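Local coordinates for protein polygalacturonase (Pectobacterium carotovorum subsp. carotovorum, PDB 1BHE) that hydrolyses internal alpha-1,4 links of polygalacturonic acid in plant cell walls and takes part in maceration and soft-rotting of plant tissue, at residues 59-64 and 107-112; 101-106 and 152-157; 173-178 and 205-210. All blocks are in the same frame, centred on the assembly; numbering follows the deposited sequence.

Interaction 1: 59-64 and 107-112; sequences LPSGVS and STTNSG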
ATOM      1  N   LEU A  59       6.615 -17.183   2.630  1.00  5.62           N
ATOM      2  CA  LEU A  59       5.323 -17.830   2.827  1.00  5.50           C
ATOM      3  C   LEU A  59       4.985 -18.769   1.686  1.00  5.26           C
ATOM      4  O   LEU A  59       4.760 -18.318   0.561  1.00  4.28           O
ATOM      5  CB  LEU A  59       4.272 -16.719   2.951  1.00  7.00           C
ATOM      6  CG  LEU A  59       2.872 -17.118   3.414  1.00  7.44           C
ATOM      7  CD1 LEU A  59       2.927 -17.928   4.697  1.00  8.70           C
ATOM      8  CD2 LEU A  59       2.003 -15.874   3.590  1.00  8.76           C
ATOM      9  N   PRO A  60       4.932 -20.073   1.938  1.00  5.22           N
ATOM     10  CA  PRO A  60       4.643 -21.068   0.919  1.00  5.71           C
ATOM     11  C   PRO A  60       3.204 -21.008   0.431  1.00  6.06           C
ATOM     12  O   PRO A  60       2.309 -20.495   1.111  1.00  6.64           O
ATOM     13  CB  PRO A  60       4.951 -22.416   1.568  1.00  5.88           C
ATOM     14  CG  PRO A  60       5.767 -22.067   2.777  1.00  6.40           C
ATOM     15  CD  PRO A  60       5.227 -20.722   3.236  1.00  5.48           C
ATOM     16  N   SER A  61       2.968 -21.516  -0.770  1.00  5.69           N
ATOM     17  CA  SER A  61       1.647 -21.514  -1.381  1.00  5.89           C
ATOM     18  C   SER A  61       0.662 -22.336  -0.552  1.00  5.84           C
ATOM     19  O   SER A  61       0.987 -23.455  -0.155  1.00  5.58           O
ATOM     20  CB  SER A  61       1.693 -22.138  -2.784  1.00  5.34           C
ATOM     21  OG  SER A  61       0.412 -22.019  -3.394  1.00  4.43           O
ATOM     22  N   GLY A  62      -0.523 -21.796  -0.309  1.00  6.07           N
ATOM     23  CA  GLY A  62      -1.558 -22.484   0.454  1.00  5.90           C
ATOM     24  C   GLY A  62      -1.375 -22.438   1.960  1.00  6.35           C
ATOM     25  O   GLY A  62      -2.184 -22.986   2.715  1.00  6.71           O
ATOM     26  N   VAL A  63      -0.289 -21.854   2.433  1.00  6.70           N
ATOM     27  CA  VAL A  63       0.057 -21.737   3.843  1.00  5.84           C
ATOM     28  C   VAL A  63      -0.139 -20.302   4.312  1.00  6.05           C
ATOM     29  O   VAL A  63       0.017 -19.336   3.563  1.00  5.01           O
ATOM     30  CB  VAL A  63       1.512 -22.195   4.068  1.00  6.42           C
ATOM     31  CG1 VAL A  63       1.970 -22.016   5.505  1.00  5.01           C
ATOM     32  CG2 VAL A  63       1.686 -23.646   3.632  1.00  6.31           C
ATOM     33  N   SER A  64      -0.515 -20.136   5.586  1.00  6.15           N
ATOM     34  CA  SER A  64      -0.772 -18.817   6.137  1.00  5.45           C
ATOM     35  C   SER A  64      -0.017 -18.588   7.448  1.00  6.24           C
ATOM     36  O   SER A  64       0.546 -19.503   8.043  1.00  5.10           O
ATOM     37  CB  SER A  64      -2.277 -18.648   6.402  1.00  5.43           C
ATOM     38  OG  SER A  64      -3.045 -18.706   5.210  1.00  5.54           O
ATOM     39  N   SER A 107       4.409 -16.653  -6.096  1.00  4.59           N
ATOM     40  CA  SER A 107       3.634 -17.692  -6.766  1.00  4.79           C
ATOM     41  C   SER A 107       2.815 -18.531  -5.799  1.00  4.69           C
ATOM     42  O   SER A 107       2.836 -19.763  -5.852  1.00  4.27           O
ATOM     43  CB  SER A 107       4.589 -18.567  -7.607  1.00  5.55           C
ATOM     44  OG  SER A 107       5.219 -17.715  -8.563  1.00  6.18           O
ATOM     45  N   THR A 108       2.035 -17.873  -4.940  1.00  4.18           N
ATOM     46  CA  THR A 108       1.195 -18.565  -3.976  1.00  4.04           C
ATOM     47  C   THR A 108      -0.268 -18.529  -4.410  1.00  4.12           C
ATOM     48  O   THR A 108      -0.706 -17.644  -5.144  1.00  3.01           O
ATOM     49  CB  THR A 108       1.280 -17.951  -2.562  1.00  3.46           C
ATOM     50  OG1 THR A 108       0.784 -16.599  -2.600  1.00  4.59           O
ATOM     51  CG2 THR A 108       2.727 -17.916  -2.083  1.00  3.71           C
ATOM     52  N   THR A 109      -1.014 -19.516  -3.932  1.00  4.23           N
ATOM     53  CA  THR A 109      -2.447 -19.613  -4.193  1.00  4.95           C
ATOM     54  C   THR A 109      -3.119 -19.860  -2.842  1.00  4.90           C
ATOM     55  O   THR A 109      -2.699 -20.756  -2.104  1.00  5.52           O
ATOM     56  CB  THR A 109      -2.808 -20.729  -5.180  1.00  6.02           C
ATOM     57  OG1 THR A 109      -2.183 -20.493  -6.449  1.00  5.31           O
ATOM     58  CG2 THR A 109      -4.315 -20.833  -5.372  1.00  5.99           C
ATOM     59  N   ASN A 110      -4.096 -19.052  -2.456  1.00  5.57           N
ATOM     60  CA  ASN A 110      -4.785 -19.219  -1.182  1.00  5.57           C
ATOM     61  C   ASN A 110      -3.871 -19.072   0.027  1.00  5.68           C
ATOM     62  O   ASN A 110      -4.028 -19.807   1.018  1.00  5.97           O
ATOM     63  CB  ASN A 110      -5.518 -20.573  -1.133  1.00  7.38           C
ATOM     64  CG  ASN A 110      -6.555 -20.713  -2.234  1.00  8.76           C
ATOM     65  OD1 ASN A 110      -7.212 -19.746  -2.612  1.00  9.58           O
ATOM     66  ND2 ASN A 110      -6.709 -21.930  -2.752  1.00 10.07           N
ATOM     67  N   SER A 111      -2.910 -18.151  -0.010  1.00  4.09           N
ATOM     68  CA  SER A 111      -2.031 -17.919   1.133  1.00  3.59           C
ATOM     69  C   SER A 111      -2.544 -16.681   1.871  1.00  4.18           C
ATOM     70  O   SER A 111      -3.271 -15.867   1.274  1.00  3.71           O
ATOM     71  CB  SER A 111      -0.570 -17.727   0.726  1.00  4.17           C
ATOM     72  OG  SER A 111      -0.017 -18.947   0.246  1.00  3.99           O
ATOM     73  N   GLY A 112      -2.130 -16.508   3.134  1.00  3.86           N
ATOM     74  CA  GLY A 112      -2.673 -15.351   3.849  1.00  4.84           C
ATOM     75  C   GLY A 112      -1.967 -15.025   5.151  1.00  3.93           C
ATOM     76  O   GLY A 112      -1.133 -15.778   5.635  1.00  3.58           O
TER
HETATM   77  O   HOH W   1      -5.286 -21.845   2.179  1.00 16.69           O
HETATM   78  O   HOH W   2      -5.341 -17.769   3.453  1.00 12.52           O

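Interaction 2: 101-106 and 152-157; sequences AFITAV and RLIQIN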
ATOM      1  N   ALA A 101      12.012  -8.266   1.438  1.00  8.24           N
ATOM      2  CA  ALA A 101      10.927  -7.803   2.298  1.00  7.51           C
ATOM      3  C   ALA A 101      10.919  -8.641   3.575  1.00  7.27           C
ATOM      4  O   ALA A 101      11.619  -9.658   3.637  1.00  7.93           O
ATOM      5  CB  ALA A 101       9.582  -7.912   1.592  1.00  7.06           C
ATOM      6  N   PHE A 102      10.133  -8.233   4.558  1.00  6.68           N
ATOM      7  CA  PHE A 102      10.035  -9.017   5.792  1.00  6.17           C
ATOM      8  C   PHE A 102       9.321 -10.333   5.524  1.00  5.75           C
ATOM      9  O   PHE A 102       9.796 -11.409   5.903  1.00  6.09           O
ATOM     10  CB  PHE A 102       9.338  -8.211   6.880  1.00  6.46           C
ATOM     11  CG  PHE A 102       9.350  -8.803   8.258  1.00  6.06           C
ATOM     12  CD1 PHE A 102      10.284  -9.746   8.648  1.00  6.38           C
ATOM     13  CD2 PHE A 102       8.404  -8.374   9.184  1.00  6.22           C
ATOM     14  CE1 PHE A 102      10.275 -10.275   9.928  1.00  6.36           C
ATOM     15  CE2 PHE A 102       8.396  -8.894  10.467  1.00  5.98           C
ATOM     16  CZ  PHE A 102       9.328  -9.843  10.830  1.00  5.96           C
ATOM     17  N   ILE A 103       8.159 -10.269   4.883  1.00  5.18           N
ATOM     18  CA  ILE A 103       7.390 -11.462   4.537  1.00  4.21           C
ATOM     19  C   ILE A 103       7.154 -11.459   3.021  1.00  4.79           C
ATOM     20  O   ILE A 103       6.606 -10.473   2.517  1.00  5.03           O
ATOM     21  CB  ILE A 103       6.047 -11.553   5.262  1.00  4.98           C
ATOM     22  CG1 ILE A 103       6.231 -11.586   6.795  1.00  5.12           C
ATOM     23  CG2 ILE A 103       5.266 -12.791   4.819  1.00  4.53           C
ATOM     24  CD1 ILE A 103       4.911 -11.300   7.503  1.00  6.43           C
ATOM     25  N   THR A 104       7.621 -12.494   2.338  1.00  4.41           N
ATOM     26  CA  THR A 104       7.460 -12.556   0.883  1.00  4.47           C
ATOM     27  C   THR A 104       6.684 -13.801   0.466  1.00  4.56           C
ATOM     28  O   THR A 104       6.964 -14.912   0.909  1.00  4.63           O
ATOM     29  CB  THR A 104       8.829 -12.563   0.172  1.00  4.97           C
ATOM     30  OG1 THR A 104       9.653 -11.490   0.641  1.00  4.84           O
ATOM     31  CG2 THR A 104       8.650 -12.392  -1.335  1.00  4.84           C
ATOM     32  N   ALA A 105       5.687 -13.624  -0.398  1.00  3.85           N
ATOM     33  CA  ALA A 105       4.860 -14.705  -0.908  1.00  3.66           C
ATOM     34  C   ALA A 105       4.993 -14.708  -2.435  1.00  4.45           C
ATOM     35  O   ALA A 105       4.535 -13.768  -3.085  1.00  4.70           O
ATOM     36  CB  ALA A 105       3.406 -14.478  -0.500  1.00  2.53           C
ATOM     37  N   VAL A 106       5.692 -15.686  -2.978  1.00  4.87           N
ATOM     38  CA  VAL A 106       5.941 -15.782  -4.413  1.00  5.84           C
ATOM     39  C   VAL A 106       5.169 -16.929  -5.039  1.00  5.19           C
ATOM     40  O   VAL A 106       5.254 -18.064  -4.566  1.00  4.86           O
ATOM     41  CB  VAL A 106       7.451 -16.025  -4.681  1.00  6.65           C
ATOM     42  CG1 VAL A 106       7.696 -16.262  -6.169  1.00  8.07           C
ATOM     43  CG2 VAL A 106       8.274 -14.850  -4.187  1.00  7.58           C
ATOM     44  N   ARG A 152      10.478  -3.688   2.547  1.00  6.41           N
ATOM     45  CA  ARG A 152       9.021  -3.638   2.593  1.00  5.62           C
ATOM     46  C   ARG A 152       8.515  -4.649   3.620  1.00  6.04           C
ATOM     47  O   ARG A 152       9.220  -5.636   3.871  1.00  6.11           O
ATOM     48  CB  ARG A 152       8.418  -3.982   1.226  1.00  5.82           C
ATOM     49  CG  ARG A 152       8.655  -2.865   0.208  1.00  6.89           C
ATOM     50  CD  ARG A 152       8.209  -3.303  -1.184  1.00  7.79           C
ATOM     51  NE  ARG A 152       8.278  -2.186  -2.133  1.00  8.94           N
ATOM     52  CZ  ARG A 152       8.171  -2.322  -3.451  1.00  9.33           C
ATOM     53  NH1 ARG A 152       7.988  -3.515  -4.001  1.00  9.26           N
ATOM     54  NH2 ARG A 152       8.256  -1.241  -4.220  1.00  9.42           N
ATOM     55  N   LEU A 153       7.347  -4.423   4.212  1.00  5.68           N
ATOM     56  CA  LEU A 153       6.832  -5.364   5.201  1.00  5.67           C
ATOM     57  C   LEU A 153       6.307  -6.643   4.550  1.00  4.40           C
ATOM     58  O   LEU A 153       6.686  -7.755   4.910  1.00  4.14           O
ATOM     59  CB  LEU A 153       5.701  -4.773   6.025  1.00  6.44           C
ATOM     60  CG  LEU A 153       5.940  -4.047   7.330  1.00  8.38           C
ATOM     61  CD1 LEU A 153       4.614  -3.970   8.096  1.00  8.85           C
ATOM     62  CD2 LEU A 153       7.016  -4.657   8.215  1.00  7.18           C
ATOM     63  N   ILE A 154       5.379  -6.483   3.607  1.00  4.09           N
ATOM     64  CA  ILE A 154       4.759  -7.645   2.959  1.00  4.09           C
ATOM     65  C   ILE A 154       4.872  -7.466   1.448  1.00  3.10           C
ATOM     66  O   ILE A 154       4.379  -6.462   0.940  1.00  4.23           O
ATOM     67  CB  ILE A 154       3.286  -7.795   3.373  1.00  4.23           C
ATOM     68  CG1 ILE A 154       3.147  -8.228   4.845  1.00  5.12           C
ATOM     69  CG2 ILE A 154       2.531  -8.788   2.498  1.00  4.10           C
ATOM     70  CD1 ILE A 154       1.756  -7.955   5.394  1.00  4.69           C
ATOM     71  N   GLN A 155       5.504  -8.408   0.776  1.00  4.44           N
ATOM     72  CA  GLN A 155       5.671  -8.358  -0.678  1.00  4.77           C
ATOM     73  C   GLN A 155       5.056  -9.610  -1.290  1.00  4.32           C
ATOM     74  O   GLN A 155       5.450 -10.730  -0.968  1.00  4.35           O
ATOM     75  CB  GLN A 155       7.164  -8.275  -1.010  1.00  5.38           C
ATOM     76  CG  GLN A 155       7.478  -8.357  -2.494  1.00  7.94           C
ATOM     77  CD  GLN A 155       7.200  -7.071  -3.244  1.00  8.65           C
ATOM     78  OE1 GLN A 155       7.454  -5.964  -2.777  1.00  8.92           O
ATOM     79  NE2 GLN A 155       6.660  -7.221  -4.456  1.00  9.17           N
ATOM     80  N   ILE A 156       4.045  -9.444  -2.127  1.00  4.29           N
ATOM     81  CA  ILE A 156       3.332 -10.561  -2.736  1.00  4.47           C
ATOM     82  C   ILE A 156       3.468 -10.514  -4.256  1.00  5.13           C
ATOM     83  O   ILE A 156       3.084  -9.523  -4.872  1.00  4.55           O
ATOM     84  CB  ILE A 156       1.846 -10.544  -2.346  1.00  4.43           C
ATOM     85  CG1 ILE A 156       1.655 -10.464  -0.823  1.00  5.00           C
ATOM     86  CG2 ILE A 156       1.142 -11.778  -2.900  1.00  3.20           C
ATOM     87  CD1 ILE A 156       0.374  -9.755  -0.419  1.00  5.38           C
ATOM     88  N   ASN A 157       4.041 -11.557  -4.853  1.00  5.67           N
ATOM     89  CA  ASN A 157       4.298 -11.577  -6.288  1.00  6.68           C
ATOM     90  C   ASN A 157       3.645 -12.751  -7.002  1.00  5.72           C
ATOM     91  O   ASN A 157       3.625 -13.861  -6.472  1.00  5.11           O
ATOM     92  CB  ASN A 157       5.813 -11.714  -6.545  1.00  9.33           C
ATOM     93  CG  ASN A 157       6.673 -10.646  -5.922  1.00 11.36           C
ATOM     94  OD1 ASN A 157       6.246  -9.516  -5.727  1.00 14.14           O
ATOM     95  ND2 ASN A 157       7.911 -10.960  -5.583  1.00 13.85           N
TER

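Interaction 3: 173-178 and 205-210; sequences PNFHVV and DPMSSK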
ATOM      1  N   PRO A 173       9.426   0.031   7.302  1.00  6.41           N
ATOM      2  CA  PRO A 173      10.609   0.694   6.776  1.00  7.51           C
ATOM      3  C   PRO A 173      10.367   1.241   5.373  1.00  8.39           C
ATOM      4  O   PRO A 173      10.864   2.309   5.025  1.00  9.87           O
ATOM      5  CB  PRO A 173      11.697  -0.371   6.785  1.00  6.96           C
ATOM      6  CG  PRO A 173      11.190  -1.428   7.715  1.00  5.90           C
ATOM      7  CD  PRO A 173       9.688  -1.409   7.522  1.00  6.38           C
ATOM      8  N   ASN A 174       9.602   0.523   4.566  1.00  7.85           N
ATOM      9  CA  ASN A 174       9.270   0.917   3.196  1.00  7.19           C
ATOM     10  C   ASN A 174       7.766   0.719   3.007  1.00  6.83           C
ATOM     11  O   ASN A 174       7.033   0.918   3.987  1.00  6.50           O
ATOM     12  CB  ASN A 174      10.112   0.094   2.240  1.00  8.35           C
ATOM     13  CG  ASN A 174      10.239   0.525   0.806  1.00  9.39           C
ATOM     14  OD1 ASN A 174       9.263   0.600   0.062  1.00  9.17           O
ATOM     15  ND2 ASN A 174      11.475   0.784   0.366  1.00  9.54           N
ATOM     16  N   PHE A 175       7.290   0.400   1.811  1.00  5.45           N
ATOM     17  CA  PHE A 175       5.849   0.181   1.636  1.00  5.68           C
ATOM     18  C   PHE A 175       5.381  -0.936   2.568  1.00  5.69           C
ATOM     19  O   PHE A 175       6.140  -1.869   2.813  1.00  5.91           O
ATOM     20  CB  PHE A 175       5.542  -0.153   0.177  1.00  6.08           C
ATOM     21  CG  PHE A 175       5.871   0.916  -0.830  1.00  7.13           C
ATOM     22  CD1 PHE A 175       6.379   2.152  -0.473  1.00  6.88           C
ATOM     23  CD2 PHE A 175       5.641   0.661  -2.178  1.00  7.03           C
ATOM     24  CE1 PHE A 175       6.671   3.108  -1.426  1.00  7.79           C
ATOM     25  CE2 PHE A 175       5.922   1.619  -3.135  1.00  8.16           C
ATOM     26  CZ  PHE A 175       6.439   2.844  -2.764  1.00  7.73           C
ATOM     27  N   HIS A 176       4.152  -0.845   3.072  1.00  5.65           N
ATOM     28  CA  HIS A 176       3.633  -1.860   3.979  1.00  5.61           C
ATOM     29  C   HIS A 176       3.231  -3.136   3.245  1.00  4.84           C
ATOM     30  O   HIS A 176       3.638  -4.236   3.623  1.00  4.41           O
ATOM     31  CB  HIS A 176       2.419  -1.343   4.764  1.00  5.62           C
ATOM     32  CG  HIS A 176       2.726  -0.256   5.749  1.00  5.57           C
ATOM     33  ND1 HIS A 176       3.049   1.025   5.371  1.00  5.90           N
ATOM     34  CD2 HIS A 176       2.739  -0.272   7.104  1.00  6.19           C
ATOM     35  CE1 HIS A 176       3.258   1.763   6.455  1.00  6.84           C
ATOM     36  NE2 HIS A 176       3.080   1.006   7.522  1.00  6.49           N
ATOM     37  N   VAL A 177       2.343  -2.996   2.259  1.00  4.25           N
ATOM     38  CA  VAL A 177       1.824  -4.136   1.508  1.00  4.93           C
ATOM     39  C   VAL A 177       1.864  -3.860   0.006  1.00  5.13           C
ATOM     40  O   VAL A 177       1.366  -2.841  -0.480  1.00  4.52           O
ATOM     41  CB  VAL A 177       0.364  -4.488   1.861  1.00  5.48           C
ATOM     42  CG1 VAL A 177      -0.078  -5.759   1.130  1.00  5.79           C
ATOM     43  CG2 VAL A 177       0.112  -4.670   3.348  1.00  6.14           C
ATOM     44  N   VAL A 178       2.453  -4.786  -0.744  1.00  4.99           N
ATOM     45  CA  VAL A 178       2.548  -4.699  -2.194  1.00  5.46           C
ATOM     46  C   VAL A 178       2.010  -6.003  -2.791  1.00  5.23           C
ATOM     47  O   VAL A 178       2.410  -7.082  -2.365  1.00  5.51           O
ATOM     48  CB  VAL A 178       3.991  -4.481  -2.696  1.00  6.13           C
ATOM     49  CG1 VAL A 178       4.068  -4.601  -4.219  1.00  6.10           C
ATOM     50  CG2 VAL A 178       4.547  -3.128  -2.259  1.00  5.11           C
ATOM     51  N   ASP A 205      -0.450  -1.193  -1.981  1.00  4.74           N
ATOM     52  CA  ASP A 205      -0.290  -0.879  -3.388  1.00  5.43           C
ATOM     53  C   ASP A 205      -0.380  -2.082  -4.329  1.00  5.70           C
ATOM     54  O   ASP A 205       0.601  -2.801  -4.534  1.00  6.19           O
ATOM     55  CB  ASP A 205       1.083  -0.263  -3.678  1.00  4.96           C
ATOM     56  CG  ASP A 205       1.463   1.056  -3.069  1.00  5.76           C
ATOM     57  OD1 ASP A 205       0.703   1.670  -2.303  1.00  5.95           O
ATOM     58  OD2 ASP A 205       2.585   1.547  -3.371  1.00  6.84           O
ATOM     59  N   PRO A 206      -1.504  -2.220  -5.013  1.00  6.31           N
ATOM     60  CA  PRO A 206      -1.654  -3.178  -6.102  1.00  6.79           C
ATOM     61  C   PRO A 206      -0.816  -2.689  -7.280  1.00  6.96           C
ATOM     62  O   PRO A 206      -0.886  -1.503  -7.627  1.00  7.51           O
ATOM     63  CB  PRO A 206      -3.143  -3.177  -6.407  1.00  6.56           C
ATOM     64  CG  PRO A 206      -3.791  -2.378  -5.327  1.00  6.77           C
ATOM     65  CD  PRO A 206      -2.729  -1.396  -4.861  1.00  6.24           C
ATOM     66  N   MET A 207       0.012  -3.535  -7.865  1.00  6.44           N
ATOM     67  CA  MET A 207       0.908  -3.192  -8.964  1.00  6.06           C
ATOM     68  C   MET A 207       0.733  -4.157 -10.132  1.00  5.53           C
ATOM     69  O   MET A 207       1.096  -5.327 -10.020  1.00  5.50           O
ATOM     70  CB  MET A 207       2.374  -3.261  -8.504  1.00  6.29           C
ATOM     71  CG  MET A 207       2.782  -2.202  -7.496  1.00  8.40           C
ATOM     72  SD  MET A 207       4.521  -2.339  -7.016  1.00 10.92           S
ATOM     73  CE  MET A 207       4.601  -0.985  -5.834  1.00  9.10           C
ATOM     74  N   SER A 208       0.117  -3.705 -11.223  1.00  5.72           N
ATOM     75  CA  SER A 208      -0.147  -4.556 -12.384  1.00  5.31           C
ATOM     76  C   SER A 208      -0.855  -5.833 -11.926  1.00  6.04           C
ATOM     77  O   SER A 208      -0.439  -6.957 -12.219  1.00  5.82           O
ATOM     78  CB  SER A 208       1.139  -4.859 -13.150  1.00  6.34           C
ATOM     79  OG  SER A 208       1.477  -3.784 -14.036  1.00  6.58           O
ATOM     80  N   SER A 209      -1.936  -5.657 -11.170  1.00  6.05           N
ATOM     81  CA  SER A 209      -2.672  -6.795 -10.614  1.00  6.08           C
ATOM     82  C   SER A 209      -4.167  -6.609 -10.820  1.00  7.35           C
ATOM     83  O   SER A 209      -4.616  -5.478 -11.021  1.00  8.25           O
ATOM     84  CB  SER A 209      -2.364  -6.920  -9.113  1.00  5.32           C
ATOM     85  OG  SER A 209      -1.027  -7.353  -8.907  1.00  5.04           O
ATOM     86  N   LYS A 210      -4.943  -7.691 -10.769  1.00  8.10           N
ATOM     87  CA  LYS A 210      -6.385  -7.558 -10.918  1.00  9.03           C
ATOM     88  C   LYS A 210      -7.108  -8.174  -9.716  1.00  7.69           C
ATOM     89  O   LYS A 210      -6.536  -8.950  -8.964  1.00  6.71           O
ATOM     90  CB  LYS A 210      -6.948  -8.168 -12.192  1.00 11.08           C
ATOM     91  CG  LYS A 210      -6.186  -9.297 -12.839  1.00 13.87           C
ATOM     92  CD  LYS A 210      -6.352  -9.367 -14.349  1.00 15.01           C
ATOM     93  CE  LYS A 210      -6.074  -8.076 -15.085  1.00 15.62           C
ATOM     94  NZ  LYS A 210      -4.854  -8.064 -15.937  1.00 14.58           N
TER

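Interaction 1: 59-64 and 107-112
L59 and P60 begin this contact between two loops and the first residues of the strands after them. The CD2 branch of L59 lies 3.7 Å from G112 O, while L59 O rests 3.4 Å from T108 CG2. T108 OG1 bonds to S159. P60 starts a type II beta turn that ends at V63, and its carbonyl oxygen takes two bonds. V63 N closes the turn on it. S111 OG donates to P60 O at 2.9 Å, and these two donors come from opposite faces of the carbonyl plane. With OG anti to the backbone N (chi1 -175°), S61 OG accepts a hydrogen bond from T109 N at 2.9 Å, with an N-H...O angle of 145°. G62 has the positive phi (80°) that suits glycine at this point of the turn. Its amide makes a weak bond to S111 OG, so this hydroxyl links two backbone groups of the turn. S64 sets CB against G112 O at 3.2 Å. The loops stack as turns of adjacent coils of the parallel beta-helix, away from the probable active site. They join strands 51-58 to 64-67 and 103-106 to 112-114. L33 of helix 26-33 touches L59, P60 and V63, and F162 of strand 162-165 packs on L59, T108 and S111.

Interaction 2: 101-106 and 152-157
Strands 103-106 and 154-157 lie on successive coils of the right-handed parallel beta-helix of family 28 glycosyl hydrolases. The strands run nearly parallel, 6° apart, with axes 4.8 Å from each other. I103 pairs with I154, T104 with Q155, A105 with I156 and V106 with N157. The backbone bonds alternate between the strands: Q155 N gives to I103 O, A105 N to Q155 O, and N157 N to A105 O. Two more precede them, F102 N to R152 O at 2.8 Å and I103 N to L153 O at 2.9 Å. I103, A105, I154 and I156 line the inner face. A105 CB meets I156 CG2 at 4.3 Å there. The side chains of F102 and L153 lie side by side and point the same way, and both touch I119 of strand 118-120. T104, V106, Q155 and N157 form the outer face. A101 CB, just before the strand, packs on Q155 CB at 3.6 Å. The Q155 chain bends at chi2 (77°), and its amide bridges R152 and N157 of the same segment. R152 NH1 donates to Q155 OE1 at 2.8 Å, with the oxygen in the guanidinium plane. Q155 NE2 then donates to N157 OD1 at 2.7 Å, close to the planes of both amides.

Interaction 3: 173-178 and 205-210
F175 and M207 both hold CG anti to the carbonyl carbon (chi1 -62° and -68°), and from there the M207 chain runs on extended to CE. The two side chains cross at about a right angle. The methyl M207 CE ends at the edge of the phenyl ring, in its plane, 4.0 Å from F175 CE2. V178 CG2 also lies at the edge of this ring, in plane. V178 has CG1 anti to its backbone N, and this branch lies 3.6 Å from M207 SD. One V178 methyl thus faces the sulfur while the other reaches the phenyl rim. D205 crosses F175 at about a right angle too, with ring and carboxylate planes 61° apart. Its OD2 comes to 3.3 Å from F175 CE2, while its other oxygen, OD1, has a hydrogen-bonding partner beyond the two segments. The backbones meet in one bond, D205 N to V177 O at 2.9 Å. V178 pairs with D205 in parallel, and V178 CA sends a CA-H...O contact to D205 O at 3.6 Å. The F175 side chain is about 6 Å from that of D223, the predicted proton donor, and about 9 Å from that of H251, the inferred second active-site residue. The pairing of V178 with D205 is that of adjacent coils in a parallel beta-helix, here close to the probable active site of a family 28 polygalacturonase.

How the interactions relate
The three contacts join successive coils of one beta-helix. Interactions 1 and 2 have centres about 11 Å apart, and their segments alternate along the chain: 107-112 follows directly on 101-106. They touch through L59 N to T104 O and S107 N to N157 O, each 2.9 Å and a probable hydrogen bond. Interaction 3 comes later in sequence. Its centre is about 9 Å from that of interaction 2, where I154 N to H176 O (2.8 Å) is a probable hydrogen bond. Interactions 1 and 3 do not touch, with centres about 17 Å apart. Strands 51-58, 103-106, 154-157, 177-180 and 204-207 pair in that order. The loops of interaction 1 come after the first two, and interaction 3 lies near the predicted catalytic residues.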